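Side-chain contacts in cell division control protein 45 cdc45 putative (Entamoeba histolytica, PDB 6CC2), which probably acts in DNA replication as the Cdc45 component of the CMG (Cdc45-MCM-GINS) replicative helicase: residues Ile226-Phe229 with Ile230-Gln234; Asp371-Trp374 with Gln375-Phe378; Ala306-Ser309 with Tyr310-Ser314. One frame throughout, in Å; residues are numbered along the deposited sequence.

Contact 1: Ile226-Phe229 with Ile230-Gln234; sequences IQYF and IDNLQ
Asn232 holds its amide over the ring of Tyr228, one turn earlier in helix 219-233. Its ND2 stands 3.2 Å above the centre of one ring face, the amide plane turned 61° from the ring, and its hydrogen bond goes to the backbone: ND2 reaches Tyr228 O at 2.9 Å from above the carbonyl plane, while Asn232 N comes to the same oxygen from the opposite face. One carbonyl thus takes two donors, which fixes the amide. Tyr228 swings CG opposite its own backbone N (chi1 -175°), placing the ring beneath that amide; Arg184 makes a cation-pi contact with the ring, and Lys191 donates to Asn232 OD1.

On the neighbouring side of the helix Gln227 bends at chi2 and brings NE2 to Asp231 OD1 at 2.9 Å, from above the carboxylate plane, the two flat groups being 57° apart. The buried side is apolar: Ile226 CG2 meets Ile230 CD1 at 3.9 Å, and both branched chains lie against Val253 of strand 251-257, as suits aliphatic residues there. Gln234, with positive phi, ends the helix in a Schellman motif, its NE2 also donating to Asp231 O at 2.8 Å.

Chemically, amides suit these last two turns because their N-H groups can serve both a carboxylate and backbone carbonyls; the bond from Gln227 may partly offset the charge of Asp231.

Contact 2: Asp371-Trp374 with Gln375-Phe378; sequences DQNW and QQQF. With EDO (1,2-ethanediol), chain F.
Trp374 and Phe378, one turn apart at the start of helix 374-385, form the tightly packed side of this contact. Phe378 CB sits over the six-membered ring of Trp374, 3.8 Å from its centroid and 11° off the normal, a CH-pi contact. Beyond it the phenyl ring presents its edge to the indole face in an offset edge-to-face pair, the planes 86° apart and the centroids 5.6 Å apart, with Phe378 CD1 3.7 Å from Trp374 CH2. Trp374 turns CG away from its backbone N, which lays the indole alongside the following turn. A large ring with one polar atom suits this buried place: NE1 donates to Val29 O, while Pro57 and Ile36 also touch the indole. Phe378, wholly apolar, adds an edge-to-face pair with Tyr39.

Toward solvent the packing slackens. The extended side chain of Gln376 passes Asn373 with the two amide planes well inclined, and its CG lies 3.4 Å from Asn373 OD1. Gln375 reaches outward, where its OE1 accepts from O2 of a 1,2-ethanediol at 2.9 Å, a molecule probably left by the crystallisation liquor. Long polar chains suit such a surface. Between the two sides, Gln372 stacks its amide almost parallel to that of Gln377, while Gln372 OE1 accepts from Asp368 N.

The polar anchor is Asn373. Its chi1 of 52° sets CG between the backbone N and the carbonyl carbon, and from there OD1 accepts from Gln376 N at 3.0 Å; Asn373 O takes Gln377 N at 2.8 Å. A short side chain with a carbonyl oxygen is well suited to meeting a first-turn amide, and the arrangement is that of an asparagine N-cap opening a helix.

Contact 3: Ala306-Ser309 with Tyr310-Ser314; sequences AQQS and YKTMS
The backbone from Ser309 to Met313 curls into a tight turn around one carbonyl, in the loop between helices 303-306 and 315-331. Tyr310 and Lys311 have helical backbone angles, whereas Met313 returns to an extended conformation (psi 139°), so the curl does not go on as a helix. Ser309 O accepts from both Thr312 N and Met313 N, each at 3.0 Å. The two amides arrive differently: Thr312 N stands well above the carbonyl plane, and Met313 N lies nearly in line with the C=O bond.

A third donor is the hydroxyl of Thr312, whose OG1 gives its hydrogen to Ser309 O at 3.1 Å. With chi1 at 61°, OG1 is tucked between its own backbone N and carbonyl carbon and faces back into the turn. The same oxygen is acceptor for Gln308 NE2 at 2.8 Å, with an N-H...O angle of 157° and OG1 close to the Gln308 amide plane. Threonine suits the place because its hydroxyl donates and accepts at once, relaying the glutamine amide to the carbonyl. The turn leads directly into a helix cap: Ser314 is the N-cap of helix 315-331, its OG accepting from Met317 N, and Ser314 N donates to Gln305 OE1. Gln308 keeps its chain extended beyond CG, and the two methylenes of glutamine carry NE2 as far as Thr312.

On the inner side, selenomethionine Met313 bends at chi3 and lays SE 4.0 Å from Ala306 CA, at the end of helix 303-306. SE rests against the backbone of Ala306, whose methyl points away, and the chain also touches Leu267 of helix 267-273. Tyr310 and Lys311 turn to other partners, the ring making a cation-pi contact with Lys318 and Lys311 NZ bonding to Ser351 OG.

Contacts 1, 3 and 2 follow one another along the chain in that order, and none touches another. Their centres form a nearly equilateral triangle, 34 Å between contacts 1 and 2, 32 Å between 1 and 3, and 34 Å between 2 and 3; nearest atoms are about 19 Å apart for contact 1 with either of the others and about 23 Å for contacts 2 and 3. Contact 2 lies closest to the chain centre, about 15 Å away, and contact 3 farthest, about 28 Å. Helix boundaries unite them: residues 371-378 open a helix, 230-234 close one, and 306-314 join two. Each has a 1,2-ethanediol nearby, probably from crystallisation, so none need mark a functional pocket.

Contact 1: Ile226-Phe229 with Ile230-Gln234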
loop_
_atom_site.group_PDB
_atom_site.type_symbol
_atom_site.label_atom_id
_atom_site.label_comp_id
_atom_site.label_asym_id
_atom_site.label_seq_id
_atom_site.Cartn_x
_atom_site.Cartn_y
_atom_site.Cartn_z
ATOM N N ILE A 226 -8.197 2.557 -15.354
ATOM C CA ILE A 226 -9.278 3.532 -15.351
ATOM C C ILE A 226 -10.085 3.429 -16.641
ATOM O O ILE A 226 -11.320 3.493 -16.630
ATOM C CB ILE A 226 -8.712 4.949 -15.140
ATOM C CG1 ILE A 226 -7.965 5.009 -13.813
ATOM C CG2 ILE A 226 -9.812 5.984 -15.207
ATOM C CD1 ILE A 226 -8.811 4.562 -12.598
ATOM N N GLN A 227 -9.403 3.283 -17.784
ATOM C CA GLN A 227 -10.114 3.181 -19.054
ATOM C C GLN A 227 -11.065 1.984 -19.054
ATOM O O GLN A 227 -12.128 2.036 -19.684
ATOM C CB GLN A 227 -9.132 3.075 -20.218
ATOM C CG GLN A 227 -9.786 3.123 -21.583
ATOM C CD GLN A 227 -10.415 4.470 -21.876
ATOM O OE1 GLN A 227 -9.801 5.515 -21.647
ATOM N NE2 GLN A 227 -11.647 4.455 -22.367
ATOM N N TYR A 228 -10.690 0.896 -18.385
ATOM C CA TYR A 228 -11.592 -0.253 -18.268
ATOM C C TYR A 228 -12.859 0.132 -17.520
ATOM O O TYR A 228 -13.975 -0.240 -17.935
ATOM C CB TYR A 228 -10.891 -1.407 -17.563
ATOM C CG TYR A 228 -11.710 -2.682 -17.489
ATOM C CD1 TYR A 228 -11.882 -3.467 -18.620
ATOM C CD2 TYR A 228 -12.273 -3.108 -16.304
ATOM C CE1 TYR A 228 -12.623 -4.630 -18.583
ATOM C CE2 TYR A 228 -13.000 -4.296 -16.252
ATOM C CZ TYR A 228 -13.170 -5.036 -17.392
ATOM O OH TYR A 228 -13.904 -6.210 -17.366
ATOM N N PHE A 229 -12.710 0.900 -16.430
ATOM C CA PHE A 229 -13.879 1.352 -15.683
ATOM C C PHE A 229 -14.716 2.308 -16.525
ATOM O O PHE A 229 -15.946 2.249 -16.506
ATOM C CB PHE A 229 -13.465 2.046 -14.394
ATOM C CG PHE A 229 -12.518 1.256 -13.528
ATOM C CD1 PHE A 229 -12.571 -0.120 -13.480
ATOM C CD2 PHE A 229 -11.597 1.912 -12.749
ATOM C CE1 PHE A 229 -11.679 -0.831 -12.685
ATOM C CE2 PHE A 229 -10.700 1.211 -11.930
ATOM C CZ PHE A 229 -10.753 -0.153 -11.906
ATOM N N ILE A 230 -14.057 3.217 -17.252
ATOM C CA ILE A 230 -14.775 4.157 -18.119
ATOM C C ILE A 230 -15.593 3.412 -19.157
ATOM O O ILE A 230 -16.741 3.784 -19.453
ATOM C CB ILE A 230 -13.788 5.132 -18.799
ATOM C CG1 ILE A 230 -13.209 6.108 -17.764
ATOM C CG2 ILE A 230 -14.469 5.869 -19.923
ATOM C CD1 ILE A 230 -12.052 6.945 -18.301
ATOM N N ASP A 231 -15.005 2.373 -19.761
ATOM C CA ASP A 231 -15.683 1.620 -20.793
ATOM C C ASP A 231 -16.902 0.899 -20.224
ATOM O O ASP A 231 -17.975 0.910 -20.830
ATOM C CB ASP A 231 -14.727 0.600 -21.428
ATOM C CG ASP A 231 -13.669 1.251 -22.332
ATOM O OD1 ASP A 231 -13.749 2.462 -22.593
ATOM O OD2 ASP A 231 -12.747 0.533 -22.781
ATOM N N ASN A 232 -16.749 0.265 -19.057
ATOM C CA ASN A 232 -17.856 -0.538 -18.546
ATOM C C ASN A 232 -18.971 0.311 -17.941
ATOM O O ASN A 232 -20.142 -0.119 -17.949
ATOM C CB ASN A 232 -17.348 -1.544 -17.526
ATOM C CG ASN A 232 -16.711 -2.750 -18.182
ATOM O OD1 ASN A 232 -17.400 -3.682 -18.594
ATOM N ND2 ASN A 232 -15.387 -2.725 -18.306
ATOM N N LEU A 233 -18.652 1.495 -17.447
ATOM C CA LEU A 233 -19.648 2.419 -16.926
ATOM C C LEU A 233 -20.065 3.469 -17.939
ATOM O O LEU A 233 -20.924 4.299 -17.626
ATOM C CB LEU A 233 -19.129 3.112 -15.669
ATOM C CG LEU A 233 -18.908 2.206 -14.447
ATOM C CD1 LEU A 233 -18.220 2.931 -13.343
ATOM C CD2 LEU A 233 -20.243 1.665 -13.968
ATOM N N GLN A 234 -19.505 3.432 -19.151
ATOM C CA GLN A 234 -19.826 4.374 -20.218
ATOM C C GLN A 234 -19.682 5.826 -19.749
ATOM O O GLN A 234 -20.561 6.667 -19.951
ATOM C CB GLN A 234 -21.228 4.096 -20.771
ATOM C CG GLN A 234 -21.297 2.830 -21.598
ATOM C CD GLN A 234 -20.464 2.918 -22.868
ATOM O OE1 GLN A 234 -20.792 3.653 -23.783
ATOM N NE2 GLN A 234 -19.357 2.179 -22.902
#

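Contact 2: Asp371-Trp374 with Gln375-Phe378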
loop_
_atom_site.group_PDB
_atom_site.type_symbol
_atom_site.label_atom_id
_atom_site.label_comp_id
_atom_site.label_asym_id
_atom_site.label_seq_id
_atom_site.Cartn_x
_atom_site.Cartn_y
_atom_site.Cartn_z
ATOM N N ASP A 371 -1.334 -0.081 20.650
ATOM C CA ASP A 371 -2.385 -1.092 20.662
ATOM C C ASP A 371 -3.003 -1.350 19.294
ATOM O O ASP A 371 -4.009 -2.079 19.216
ATOM C CB ASP A 371 -3.487 -0.706 21.657
ATOM C CG ASP A 371 -4.253 0.520 21.228
ATOM O OD1 ASP A 371 -3.900 1.132 20.204
ATOM O OD2 ASP A 371 -5.230 0.875 21.941
ATOM N N GLN A 372 -2.450 -0.778 18.221
ATOM C CA GLN A 372 -2.921 -1.033 16.875
ATOM C C GLN A 372 -2.197 -2.239 16.292
ATOM O O GLN A 372 -0.995 -2.419 16.495
ATOM C CB GLN A 372 -2.724 0.198 15.992
ATOM C CG GLN A 372 -3.692 1.324 16.349
ATOM C CD GLN A 372 -3.551 2.568 15.505
ATOM O OE1 GLN A 372 -2.784 2.623 14.541
ATOM N NE2 GLN A 372 -4.299 3.604 15.881
ATOM N N ASN A 373 -2.947 -3.074 15.586
ATOM C CA ASN A 373 -2.389 -4.231 14.909
ATOM C C ASN A 373 -3.256 -4.509 13.687
ATOM O O ASN A 373 -4.387 -4.025 13.592
ATOM C CB ASN A 373 -2.361 -5.461 15.817
ATOM C CG ASN A 373 -3.705 -5.740 16.435
ATOM O OD1 ASN A 373 -4.589 -6.251 15.789
ATOM N ND2 ASN A 373 -3.878 -5.340 17.704
ATOM N N TRP A 374 -2.732 -5.325 12.777
ATOM C CA TRP A 374 -3.455 -5.603 11.536
ATOM C C TRP A 374 -4.779 -6.328 11.790
ATOM O O TRP A 374 -5.766 -6.075 11.091
ATOM C CB TRP A 374 -2.540 -6.368 10.604
ATOM C CG TRP A 374 -3.146 -6.868 9.334
ATOM C CD1 TRP A 374 -3.060 -8.132 8.840
ATOM C CD2 TRP A 374 -3.915 -6.112 8.380
ATOM N NE1 TRP A 374 -3.701 -8.211 7.645
ATOM C CE2 TRP A 374 -4.260 -6.998 7.346
ATOM C CE3 TRP A 374 -4.340 -4.788 8.310
ATOM C CZ2 TRP A 374 -5.024 -6.600 6.232
ATOM C CZ3 TRP A 374 -5.101 -4.383 7.193
ATOM C CH2 TRP A 374 -5.413 -5.297 6.170
ATOM N N GLN A 375 -4.842 -7.208 12.791
ATOM C CA GLN A 375 -6.100 -7.901 13.062
ATOM C C GLN A 375 -7.238 -6.922 13.329
ATOM O O GLN A 375 -8.377 -7.153 12.904
ATOM C CB GLN A 375 -5.928 -8.851 14.247
ATOM C CG GLN A 375 -5.145 -10.110 13.938
ATOM C CD GLN A 375 -5.142 -11.090 15.109
ATOM O OE1 GLN A 375 -4.087 -11.524 15.569
ATOM N NE2 GLN A 375 -6.328 -11.442 15.592
ATOM N N GLN A 376 -6.954 -5.832 14.037
ATOM C CA GLN A 376 -7.968 -4.814 14.292
ATOM C C GLN A 376 -8.056 -3.796 13.160
ATOM O O GLN A 376 -9.160 -3.415 12.745
ATOM C CB GLN A 376 -7.667 -4.079 15.598
ATOM C CG GLN A 376 -7.598 -4.993 16.814
ATOM C CD GLN A 376 -7.632 -4.233 18.125
ATOM O OE1 GLN A 376 -8.189 -4.713 19.110
ATOM N NE2 GLN A 376 -7.037 -3.041 18.143
ATOM N N GLN A 377 -6.915 -3.361 12.634
ATOM C CA GLN A 377 -6.935 -2.275 11.660
ATOM C C GLN A 377 -7.542 -2.733 10.335
ATOM O O GLN A 377 -8.096 -1.920 9.604
ATOM C CB GLN A 377 -5.528 -1.714 11.417
ATOM C CG GLN A 377 -4.960 -0.943 12.625
ATOM C CD GLN A 377 -5.928 0.062 13.189
ATOM O OE1 GLN A 377 -6.158 1.129 12.610
ATOM N NE2 GLN A 377 -6.523 -0.274 14.316
ATOM N N PHE A 378 -7.476 -4.030 10.023
ATOM C CA PHE A 378 -8.199 -4.521 8.849
ATOM C C PHE A 378 -9.669 -4.089 8.877
ATOM O O PHE A 378 -10.202 -3.612 7.866
ATOM C CB PHE A 378 -8.121 -6.036 8.745
ATOM C CG PHE A 378 -9.145 -6.603 7.811
ATOM C CD1 PHE A 378 -8.890 -6.626 6.446
ATOM C CD2 PHE A 378 -10.356 -7.082 8.284
ATOM C CE1 PHE A 378 -9.858 -7.110 5.564
ATOM C CE2 PHE A 378 -11.303 -7.563 7.430
ATOM C CZ PHE A 378 -11.066 -7.590 6.071
HETATM C C1 EDO F . -6.436 -14.749 16.896
HETATM O O1 EDO F . -7.671 -15.134 17.513
HETATM C C2 EDO F . -5.575 -14.003 17.910
HETATM O O2 EDO F . -4.278 -13.765 17.360
#

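Contact 3: Ala306-Ser309 with Tyr310-Ser314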
loop_
_atom_site.group_PDB
_atom_site.type_symbol
_atom_site.label_atom_id
_atom_site.label_comp_id
_atom_site.label_asym_id
_atom_site.label_seq_id
_atom_site.Cartn_x
_atom_site.Cartn_y
_atom_site.Cartn_z
ATOM N N ALA A 306 -1.698 30.226 -0.528
ATOM C CA ALA A 306 -1.189 28.871 -0.683
ATOM C C ALA A 306 -1.359 28.059 0.594
ATOM O O ALA A 306 -1.428 26.825 0.540
ATOM C CB ALA A 306 0.291 28.895 -1.074
ATOM N N GLN A 307 -1.412 28.726 1.742
ATOM C CA GLN A 307 -1.437 28.036 3.030
ATOM C C GLN A 307 -2.826 27.958 3.663
ATOM O O GLN A 307 -2.964 27.402 4.758
ATOM C CB GLN A 307 -0.468 28.715 3.997
ATOM C CG GLN A 307 0.983 28.538 3.602
ATOM C CD GLN A 307 1.933 29.206 4.575
ATOM O OE1 GLN A 307 1.547 30.112 5.292
ATOM N NE2 GLN A 307 3.178 28.749 4.595
ATOM N N GLN A 308 -3.850 28.472 3.007
ATOM C CA GLN A 308 -5.199 28.184 3.473
ATOM C C GLN A 308 -5.719 26.924 2.796
ATOM O O GLN A 308 -5.109 26.381 1.868
ATOM C CB GLN A 308 -6.131 29.354 3.226
ATOM C CG GLN A 308 -6.452 29.616 1.776
ATOM C CD GLN A 308 -7.370 30.819 1.630
ATOM O OE1 GLN A 308 -6.913 31.955 1.540
ATOM N NE2 GLN A 308 -8.679 30.567 1.630
ATOM N N SER A 309 -6.847 26.416 3.303
ATOM C CA SER A 309 -7.457 25.223 2.727
ATOM C C SER A 309 -7.637 25.394 1.218
ATOM O O SER A 309 -8.076 26.443 0.746
ATOM C CB SER A 309 -8.810 24.969 3.400
ATOM O OG SER A 309 -9.657 24.206 2.566
ATOM N N TYR A 310 -7.252 24.366 0.462
ATOM C CA TYR A 310 -7.382 24.427 -0.990
ATOM C C TYR A 310 -8.822 24.665 -1.408
ATOM O O TYR A 310 -9.082 25.348 -2.412
ATOM C CB TYR A 310 -6.843 23.139 -1.591
ATOM C CG TYR A 310 -6.761 23.147 -3.108
ATOM C CD1 TYR A 310 -5.717 23.793 -3.753
ATOM C CD2 TYR A 310 -7.706 22.509 -3.876
ATOM C CE1 TYR A 310 -5.627 23.789 -5.123
ATOM C CE2 TYR A 310 -7.621 22.495 -5.251
ATOM C CZ TYR A 310 -6.581 23.155 -5.862
ATOM O OH TYR A 310 -6.496 23.158 -7.241
ATOM N N LYS A 311 -9.783 24.143 -0.638
ATOM C CA LYS A 311 -11.182 24.340 -1.005
ATOM C C LYS A 311 -11.599 25.805 -0.929
ATOM O O LYS A 311 -12.510 26.219 -1.648
ATOM C CB LYS A 311 -12.088 23.486 -0.125
ATOM C CG LYS A 311 -12.063 22.017 -0.534
ATOM C CD LYS A 311 -13.009 21.154 0.294
ATOM C CE LYS A 311 -12.968 19.705 -0.200
ATOM N NZ LYS A 311 -13.877 18.820 0.581
ATOM N N THR A 312 -10.958 26.604 -0.076
ATOM C CA THR A 312 -11.312 28.013 0.015
ATOM C C THR A 312 -10.341 28.928 -0.728
ATOM O O THR A 312 -10.640 30.110 -0.890
ATOM C CB THR A 312 -11.412 28.450 1.482
ATOM O OG1 THR A 312 -10.158 28.269 2.137
ATOM C CG2 THR A 312 -12.485 27.640 2.205
HETATM N N MSE A 313 -9.212 28.405 -1.194
HETATM C CA MSE A 313 -8.296 29.192 -2.035
HETATM C C MSE A 313 -9.057 29.620 -3.283
HETATM O O MSE A 313 -9.848 28.870 -3.835
HETATM C CB MSE A 313 -7.047 28.394 -2.380
HETATM C CG MSE A 313 -5.942 29.287 -2.891
HETATM SE SE MSE A 313 -4.296 28.378 -3.230
HETATM C CE MSE A 313 -4.780 27.399 -4.850
ATOM N N SER A 314 -8.864 30.861 -3.719
ATOM C CA SER A 314 -9.654 31.370 -4.823
ATOM C C SER A 314 -9.385 30.564 -6.090
ATOM O O SER A 314 -8.285 30.040 -6.292
ATOM C CB SER A 314 -9.328 32.839 -5.075
ATOM O OG SER A 314 -8.098 32.962 -5.735
#